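Local structure of phenylacetic acid degradation-related protein (Ralstonia eutropha JMP134, 2PIM) at residues 21-33 / 39-51. The protein probably hydrolyses fatty acyl-CoA thioesters, as a dimeric member of the hotdog-fold thioesterase superfamily related to the PaaI enzymes. Sequence-based numbering, arbitrary orientation.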
loop_
_atom_site.group_PDB
_atom_site.type_symbol
_atom_site.label_atom_id
_atom_site.label_comp_id
_atom_site.label_asym_id
_atom_site.label_seq_id
_atom_site.Cartn_x
_atom_site.Cartn_y
_atom_site.Cartn_z
ATOM N N VAL A 21 11.168 -0.530 -6.496
ATOM C CA VAL A 21 9.764 -0.204 -6.243
ATOM C C VAL A 21 9.417 1.224 -6.680
ATOM O O VAL A 21 8.327 1.470 -7.192
ATOM C CB VAL A 21 9.334 -0.506 -4.758
ATOM C CG1 VAL A 21 10.129 0.329 -3.711
ATOM C CG2 VAL A 21 7.828 -0.302 -4.585
ATOM N N ALA A 22 10.336 2.160 -6.514
ATOM C CA ALA A 22 10.123 3.535 -7.007
ATOM C C ALA A 22 10.005 3.603 -8.528
ATOM O O ALA A 22 9.146 4.289 -9.047
ATOM C CB ALA A 22 11.230 4.440 -6.530
ATOM N N GLY A 23 10.852 2.879 -9.241
ATOM C CA GLY A 23 10.634 2.622 -10.665
ATOM C C GLY A 23 9.214 2.131 -10.940
ATOM O O GLY A 23 8.493 2.679 -11.748
ATOM N N THR A 24 8.793 1.093 -10.251
ATOM C CA THR A 24 7.481 0.530 -10.477
ATOM C C THR A 24 6.374 1.585 -10.293
ATOM O O THR A 24 5.441 1.650 -11.078
ATOM C CB THR A 24 7.315 -0.671 -9.536
ATOM O OG1 THR A 24 8.339 -1.618 -9.841
ATOM C CG2 THR A 24 5.957 -1.330 -9.622
ATOM N N LEU A 25 6.504 2.433 -9.271
ATOM C CA LEU A 25 5.516 3.497 -9.000
ATOM C C LEU A 25 5.698 4.790 -9.809
ATOM O O LEU A 25 4.893 5.714 -9.665
ATOM C CB LEU A 25 5.502 3.810 -7.501
ATOM C CG LEU A 25 5.249 2.561 -6.630
ATOM C CD1 LEU A 25 5.581 2.878 -5.205
ATOM C CD2 LEU A 25 3.814 2.068 -6.805
ATOM N N GLY A 26 6.707 4.830 -10.696
ATOM C CA GLY A 26 7.012 6.017 -11.528
ATOM C C GLY A 26 7.472 7.178 -10.665
ATOM O O GLY A 26 7.186 8.332 -10.953
ATOM N N GLY A 27 8.182 6.861 -9.582
ATOM C CA GLY A 27 8.560 7.832 -8.584
ATOM C C GLY A 27 9.700 8.718 -9.044
ATOM O O GLY A 27 10.729 8.219 -9.499
ATOM N N VAL A 28 9.514 10.031 -8.943
ATOM C CA VAL A 28 10.557 11.009 -9.325
ATOM C C VAL A 28 10.501 12.141 -8.343
ATOM O O VAL A 28 9.506 12.896 -8.293
ATOM C CB VAL A 28 10.358 11.608 -10.749
ATOM C CG1 VAL A 28 11.494 12.516 -11.100
ATOM C CG2 VAL A 28 10.233 10.524 -11.795
ATOM N N ILE A 29 11.593 12.279 -7.594
ATOM C CA ILE A 29 11.709 13.289 -6.555
ATOM C C ILE A 29 11.766 14.648 -7.217
ATOM O O ILE A 29 12.604 14.893 -8.073
ATOM C CB ILE A 29 13.008 13.118 -5.750
ATOM C CG1 ILE A 29 13.095 11.736 -5.089
ATOM C CG2 ILE A 29 13.154 14.239 -4.736
ATOM C CD1 ILE A 29 12.178 11.531 -4.026
ATOM N N ARG A 30 10.885 15.550 -6.813
ATOM C CA ARG A 30 10.855 16.870 -7.407
ATOM C C ARG A 30 11.393 17.964 -6.470
ATOM O O ARG A 30 11.788 18.981 -6.950
ATOM C CB ARG A 30 9.425 17.205 -7.859
ATOM C CG ARG A 30 8.841 16.226 -8.848
ATOM C CD ARG A 30 9.716 16.086 -10.104
ATOM N NE ARG A 30 9.870 17.351 -10.821
ATOM C CZ ARG A 30 8.987 17.838 -11.693
ATOM N NH1 ARG A 30 7.882 17.165 -11.961
ATOM N NH2 ARG A 30 9.235 18.976 -12.338
ATOM N N ALA A 31 11.412 17.758 -5.155
ATOM C CA ALA A 31 11.792 18.808 -4.214
ATOM C C ALA A 31 12.167 18.224 -2.882
ATOM O O ALA A 31 11.584 17.226 -2.449
ATOM C CB ALA A 31 10.652 19.804 -4.033
ATOM N N VAL A 32 13.173 18.816 -2.251
ATOM C CA VAL A 32 13.549 18.445 -0.888
ATOM C C VAL A 32 13.900 19.701 -0.123
ATOM O O VAL A 32 14.474 20.636 -0.670
ATOM C CB VAL A 32 14.782 17.514 -0.811
ATOM C CG1 VAL A 32 14.734 16.697 0.479
ATOM C CG2 VAL A 32 14.854 16.591 -1.991
ATOM N N ASP A 33 13.546 19.724 1.148
ATOM C CA ASP A 33 13.910 20.824 2.015
ATOM C C ASP A 33 14.171 20.210 3.372
ATOM O O ASP A 33 13.251 19.914 4.126
ATOM C CB ASP A 33 12.773 21.840 2.063
ATOM C CG ASP A 33 13.193 23.195 2.639
ATOM O OD1 ASP A 33 14.130 23.296 3.466
ATOM O OD2 ASP A 33 12.527 24.177 2.268
ATOM N N LEU A 39 9.469 17.049 1.484
ATOM C CA LEU A 39 9.925 16.397 0.287
ATOM C C LEU A 39 8.714 16.230 -0.625
ATOM O O LEU A 39 7.612 16.089 -0.163
ATOM C CB LEU A 39 10.562 15.040 0.610
ATOM C CG LEU A 39 11.133 14.223 -0.566
ATOM C CD1 LEU A 39 12.450 13.547 -0.224
ATOM C CD2 LEU A 39 10.139 13.200 -1.015
ATOM N N GLU A 40 8.954 16.250 -1.928
ATOM C CA GLU A 40 7.903 16.140 -2.914
ATOM C C GLU A 40 8.368 15.134 -3.976
ATOM O O GLU A 40 9.539 15.131 -4.344
ATOM C CB GLU A 40 7.694 17.518 -3.505
ATOM C CG GLU A 40 6.367 17.780 -4.163
ATOM C CD GLU A 40 5.964 19.285 -4.112
ATOM O OE1 GLU A 40 5.481 19.797 -3.077
ATOM O OE2 GLU A 40 6.144 19.958 -5.126
ATOM N N SER A 41 7.478 14.238 -4.388
ATOM C CA SER A 41 7.765 13.286 -5.442
ATOM C C SER A 41 6.548 13.113 -6.366
ATOM O O SER A 41 5.391 13.150 -5.929
ATOM C CB SER A 41 8.184 11.936 -4.832
ATOM O OG SER A 41 8.519 10.967 -5.825
ATOM N N ASP A 42 6.821 12.924 -7.646
ATOM C CA ASP A 42 5.807 12.482 -8.584
ATOM C C ASP A 42 5.659 10.964 -8.526
ATOM O O ASP A 42 6.607 10.282 -8.178
ATOM C CB ASP A 42 6.214 12.849 -10.003
ATOM C CG ASP A 42 6.160 14.323 -10.257
ATOM O OD1 ASP A 42 5.295 14.984 -9.656
ATOM O OD2 ASP A 42 6.974 14.807 -11.068
ATOM N N TYR A 43 4.478 10.472 -8.886
ATOM C CA TYR A 43 4.205 9.056 -9.039
ATOM C C TYR A 43 3.315 8.902 -10.287
ATOM O O TYR A 43 2.657 9.867 -10.716
ATOM C CB TYR A 43 3.548 8.452 -7.748
ATOM C CG TYR A 43 4.491 8.522 -6.557
ATOM C CD1 TYR A 43 5.530 7.615 -6.416
ATOM C CD2 TYR A 43 4.389 9.542 -5.629
ATOM C CE1 TYR A 43 6.415 7.697 -5.368
ATOM C CE2 TYR A 43 5.286 9.652 -4.587
ATOM C CZ TYR A 43 6.310 8.746 -4.469
ATOM O OH TYR A 43 7.222 8.889 -3.443
ATOM N N VAL A 44 3.331 7.708 -10.889
ATOM C CA VAL A 44 2.462 7.404 -12.032
ATOM C C VAL A 44 1.655 6.157 -11.652
ATOM O O VAL A 44 2.227 5.138 -11.261
ATOM C CB VAL A 44 3.245 7.149 -13.343
ATOM C CG1 VAL A 44 2.310 6.697 -14.462
ATOM C CG2 VAL A 44 4.004 8.389 -13.792
ATOM N N ALA A 45 0.324 6.272 -11.721
ATOM C CA ALA A 45 -0.548 5.123 -11.583
ATOM C C ALA A 45 -0.765 4.570 -13.004
ATOM O O ALA A 45 -1.175 5.304 -13.897
ATOM C CB ALA A 45 -1.864 5.529 -10.918
ATOM N N THR A 46 -0.456 3.294 -13.217
ATOM C CA THR A 46 -0.661 2.664 -14.527
ATOM C C THR A 46 -2.013 1.958 -14.594
ATOM O O THR A 46 -2.691 1.838 -13.583
ATOM C CB THR A 46 0.469 1.701 -14.844
ATOM O OG1 THR A 46 0.468 0.622 -13.901
ATOM C CG2 THR A 46 1.815 2.456 -14.796
ATOM N N ASP A 47 -2.426 1.509 -15.782
ATOM C CA ASP A 47 -3.683 0.769 -15.912
ATOM C C ASP A 47 -3.610 -0.554 -15.076
ATOM O O ASP A 47 -4.632 -1.130 -14.700
ATOM C CB ASP A 47 -4.014 0.481 -17.384
ATOM C CG ASP A 47 -4.462 1.737 -18.179
ATOM O OD1 ASP A 47 -4.930 2.744 -17.597
ATOM O OD2 ASP A 47 -4.372 1.684 -19.431
ATOM N N ALA A 48 -2.387 -0.981 -14.765
ATOM C CA ALA A 48 -2.135 -2.168 -13.996
ATOM C C ALA A 48 -2.468 -2.022 -12.515
ATOM O O ALA A 48 -2.435 -2.992 -11.778
ATOM C CB ALA A 48 -0.690 -2.538 -14.152
ATOM N N PHE A 49 -2.736 -0.808 -12.056
ATOM C CA PHE A 49 -2.970 -0.570 -10.651
ATOM C C PHE A 49 -4.443 -0.312 -10.374
ATOM O O PHE A 49 -4.795 0.094 -9.267
ATOM C CB PHE A 49 -2.202 0.661 -10.166
ATOM C CG PHE A 49 -0.716 0.579 -10.287
ATOM C CD1 PHE A 49 -0.052 -0.601 -10.553
ATOM C CD2 PHE A 49 0.030 1.741 -10.107
ATOM C CE1 PHE A 49 1.342 -0.618 -10.659
ATOM C CE2 PHE A 49 1.407 1.738 -10.201
ATOM C CZ PHE A 49 2.064 0.567 -10.476
ATOM N N LEU A 50 -5.280 -0.547 -11.374
ATOM C CA LEU A 50 -6.703 -0.210 -11.337
ATOM C C LEU A 50 -7.596 -1.328 -10.798
ATOM O O LEU A 50 -7.336 -2.529 -11.000
ATOM C CB LEU A 50 -7.201 0.200 -12.727
ATOM C CG LEU A 50 -6.452 1.371 -13.375
ATOM C CD1 LEU A 50 -7.082 1.739 -14.691
ATOM C CD2 LEU A 50 -6.374 2.603 -12.469
ATOM N N ASN A 51 -8.621 -0.878 -10.078
ATOM C CA ASN A 51 -9.730 -1.708 -9.624
ATOM C C ASN A 51 -10.719 -1.952 -10.786
ATOM O O ASN A 51 -10.536 -1.421 -11.882
ATOM C CB ASN A 51 -10.391 -1.055 -8.375
ATOM C CG ASN A 51 -11.317 0.126 -8.714
ATOM O OD1 ASN A 51 -11.579 0.437 -9.865
ATOM N ND2 ASN A 51 -11.809 0.783 -7.684
HETATM O O HOH W 1 4.135 3.738 -12.530
#
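Arg30 reaches across to Asp42 on the outer face of an antiparallel hairpin, and NH1 meets OD2 at 2.7 Å in a salt bridge. The carboxylate uses its syn lone pair and lies at the guanidinium edge, the two planes turned 71° apart. Bends at chi2 (-57°) and chi3 (-60°) set the arginine CG and CD over the carboxylate face, CG 3.2 Å from Asp42 OD2, while NH1 comes round to its edge. Arg30 owes its place to a classic beta bulge: it and Ala31 both face Glu40, whose O accepts Arg30 N at 2.8 Å and, weakly, Ala31 N. Only Arg30 and Val28 are exposed here; Asp42 below them is buried, held by Arg30 and Arg102.

The inner face is tighter. Leu39 runs beside Val32, its CD1 4.0 Å from Val32 CG1, and crosses Ile29 at about a right angle. Farther along, Gly27 CA sits 3.7 Å from Tyr43 CD1, and Leu25 O lies at that ring's edge. The same carbonyl accepts Val44 N at 2.8 Å, beside Gly26, whose positive phi and the bonds Gly27 N to Ala22 O and Gly26 N to Gly23 O make a Schellman motif. One water joins Thr24 O to Val44 O; Thr24 OG1 bonds Ala48 O of the second subunit.

Strand 99-107 continues the sheet beyond 39-45, its Arg102 also pairing with Glu40. Helix 58-75, the central hotdog helix, packs under Leu25, Leu39 and Tyr43, whose OH bonds Asp67; helix 7-12 covers Ile29, Val32 and Leu39.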